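Local coordinates for protein nicotinate phosphoribosyltransferase (Saccharomyces cerevisiae, PDB 1VLP) that catalyses the ATP-dependent synthesis of nicotinate ribonucleotide from nicotinate and phosphoribosyl diphosphate, the first step in making NAD from nicotinic acid, at residues A[336-341]-A[361-366]. Residues are numbered along the deposited sequence; the frame is centred on the assembly and turned at random. Where two conformers were deposited one is given.
Sequences ICYSDS and ATFGIG. With PO4 (phosphate ion), chain E.
Two groups of segment 336-341 grip the carbonyl oxygen of Thr362: Tyr338 N donates a hydrogen bond to Thr362 O at 2.9 Å, and Cys337 CA lies 3.2 Å from the same oxygen in a CA-H...O contact. Two further backbone bonds, Thr362 N to Ile336 O and Gly364 N to Tyr338 O, continue the parallel pairing. On one face of the sheet the small side chains of Cys337 and Thr362 sit side by side, with Thr362 OG1 3.2 Å from Cys337 CB. Cys337 SG, anti to its backbone N (chi1 179°), lies 3.5 Å from Thr362 OG1.

The opposite face carries Tyr338 and Phe363, whose rings point the same way with planes 18° apart but slid so far that they barely overlap; Tyr338 CD2 comes 3.4 Å from Phe363 CE1. The methyl of Ala361 meets the Tyr338 ring at its edge, and Ile336 CG2 rests over the rim of one face. Strands 335-338 and 360-365 are neighbours in the parallel sheet of this type II phosphoribosyltransferase, joined through helix 344-356 as a beta-alpha-beta unit. Flat, apolar Phe363 suits the face which that helix covers through Ala347 and Tyr350, whereas Tyr338 adds a hydroxyl bonded to Thr316. An alanine in place of Tyr338 would probably open a gap beside Phe363 and Ala361 and leave the Thr316 hydroxyl without this partner.

Just past strand 335-338, compact Ser339 passes beside Gly364, while its hydroxyl bonds to Arg306, a probable nicotinate-binding residue. Ser341 N donates to O4 of a phosphate ion at 2.8 Å, and Gly366, the N-cap before helix 367-370, brings its CA within 3.2 Å of phosphate O1, where a CB would clash. Thr367 N also bonds this ion, probably from the crystallisation liquor, which may mark where a phosphate of phosphoribosyl diphosphate binds.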
loop_
_atom_site.group_PDB
_atom_site.type_symbol
_atom_site.label_atom_id
_atom_site.label_comp_id
_atom_site.label_asym_id
_atom_site.label_seq_id
_atom_site.Cartn_x
_atom_site.Cartn_y
_atom_site.Cartn_z
ATOM N N ILE A 336 -14.129 9.860 -3.675
ATOM C CA ILE A 336 -13.496 9.356 -2.486
ATOM C C ILE A 336 -13.206 7.869 -2.658
ATOM O O ILE A 336 -14.073 7.080 -3.001
ATOM C CB ILE A 336 -14.333 9.536 -1.168
ATOM C CG1 ILE A 336 -14.684 10.998 -0.939
ATOM C CG2 ILE A 336 -13.579 8.964 0.010
ATOM C CD1 ILE A 336 -15.510 11.246 0.260
ATOM N N CYS A 337 -11.949 7.527 -2.470
ATOM C CA CYS A 337 -11.524 6.125 -2.477
ATOM C C CYS A 337 -11.294 5.675 -1.016
ATOM O O CYS A 337 -10.434 6.198 -0.332
ATOM C CB CYS A 337 -10.236 5.993 -3.252
ATOM S SG CYS A 337 -9.688 4.262 -3.232
ATOM N N TYR A 338 -12.126 4.759 -0.557
ATOM C CA TYR A 338 -12.080 4.216 0.776
ATOM C C TYR A 338 -11.159 2.991 0.754
ATOM O O TYR A 338 -11.373 2.057 -0.040
ATOM C CB TYR A 338 -13.472 3.772 1.192
ATOM C CG TYR A 338 -14.506 4.882 1.196
ATOM C CD1 TYR A 338 -14.715 5.674 2.294
ATOM C CD2 TYR A 338 -15.264 5.137 0.067
ATOM C CE1 TYR A 338 -15.671 6.667 2.278
ATOM C CE2 TYR A 338 -16.208 6.157 0.024
ATOM C CZ TYR A 338 -16.409 6.924 1.148
ATOM O OH TYR A 338 -17.360 7.905 1.077
ATOM N N SER A 339 -10.130 3.014 1.596
ATOM C CA SER A 339 -9.106 1.965 1.507
ATOM C C SER A 339 -8.636 1.372 2.832
ATOM O O SER A 339 -7.610 0.676 2.846
ATOM C CB SER A 339 -7.897 2.518 0.719
ATOM O OG SER A 339 -7.241 3.553 1.453
ATOM N N ASP A 340 -9.328 1.669 3.932
ATOM C CA ASP A 340 -8.846 1.294 5.277
ATOM C C ASP A 340 -9.590 0.073 5.767
ATOM O O ASP A 340 -10.702 0.211 6.283
ATOM C CB ASP A 340 -9.034 2.449 6.263
ATOM C CG ASP A 340 -8.511 2.129 7.675
ATOM O OD1 ASP A 340 -7.673 1.189 7.809
ATOM O OD2 ASP A 340 -8.948 2.811 8.628
ATOM N N SER A 341 -8.984 -1.114 5.626
ATOM C CA SER A 341 -9.468 -2.335 6.244
ATOM C C SER A 341 -10.920 -2.660 5.874
ATOM O O SER A 341 -11.785 -2.915 6.702
ATOM C CB SER A 341 -9.307 -2.212 7.770
ATOM O OG SER A 341 -7.995 -1.758 8.113
ATOM N N ALA A 361 -17.621 7.204 -5.382
ATOM C CA ALA A 361 -16.966 6.294 -4.442
ATOM C C ALA A 361 -16.216 5.225 -5.217
ATOM O O ALA A 361 -16.701 4.675 -6.201
ATOM C CB ALA A 361 -17.929 5.621 -3.488
ATOM N N THR A 362 -15.016 4.979 -4.752
ATOM C CA THR A 362 -14.257 3.766 -5.159
ATOM C C THR A 362 -13.684 3.161 -3.888
ATOM O O THR A 362 -13.668 3.807 -2.806
ATOM C CB THR A 362 -13.166 4.055 -6.182
ATOM O OG1 THR A 362 -12.161 4.899 -5.605
ATOM C CG2 THR A 362 -13.767 4.663 -7.425
ATOM N N PHE A 363 -13.163 1.937 -4.019
ATOM C CA PHE A 363 -12.742 1.119 -2.889
ATOM C C PHE A 363 -11.472 0.353 -3.215
ATOM O O PHE A 363 -11.343 -0.169 -4.327
ATOM C CB PHE A 363 -13.872 0.127 -2.515
ATOM C CG PHE A 363 -15.133 0.818 -2.099
ATOM C CD1 PHE A 363 -15.296 1.258 -0.806
ATOM C CD2 PHE A 363 -16.071 1.193 -3.050
ATOM C CE1 PHE A 363 -16.399 1.991 -0.453
ATOM C CE2 PHE A 363 -17.202 1.928 -2.685
ATOM C CZ PHE A 363 -17.349 2.310 -1.369
ATOM N N GLY A 364 -10.534 0.321 -2.274
ATOM C CA GLY A 364 -9.381 -0.596 -2.317
ATOM C C GLY A 364 -9.597 -1.633 -1.227
ATOM O O GLY A 364 -9.645 -1.285 -0.040
ATOM N N ILE A 365 -9.724 -2.912 -1.610
ATOM C CA ILE A 365 -10.019 -3.963 -0.667
ATOM C C ILE A 365 -8.797 -4.883 -0.582
ATOM O O ILE A 365 -8.529 -5.580 -1.538
ATOM C CB ILE A 365 -11.284 -4.724 -1.069
ATOM C CG1 ILE A 365 -12.497 -3.741 -1.177
ATOM C CG2 ILE A 365 -11.492 -5.826 -0.122
ATOM C CD1 ILE A 365 -13.828 -4.321 -1.693
ATOM N N GLY A 366 -8.107 -4.867 0.562
ATOM C CA GLY A 366 -6.806 -5.520 0.688
ATOM C C GLY A 366 -6.853 -6.840 1.403
ATOM O O GLY A 366 -7.193 -7.869 0.835
HETATM P P PO4 E . -6.171 -3.388 4.388
HETATM O O1 PO4 E . -5.549 -3.929 3.128
HETATM O O2 PO4 E . -7.225 -4.278 4.982
HETATM O O3 PO4 E . -5.114 -3.247 5.492
HETATM O O4 PO4 E . -6.722 -1.990 4.196
#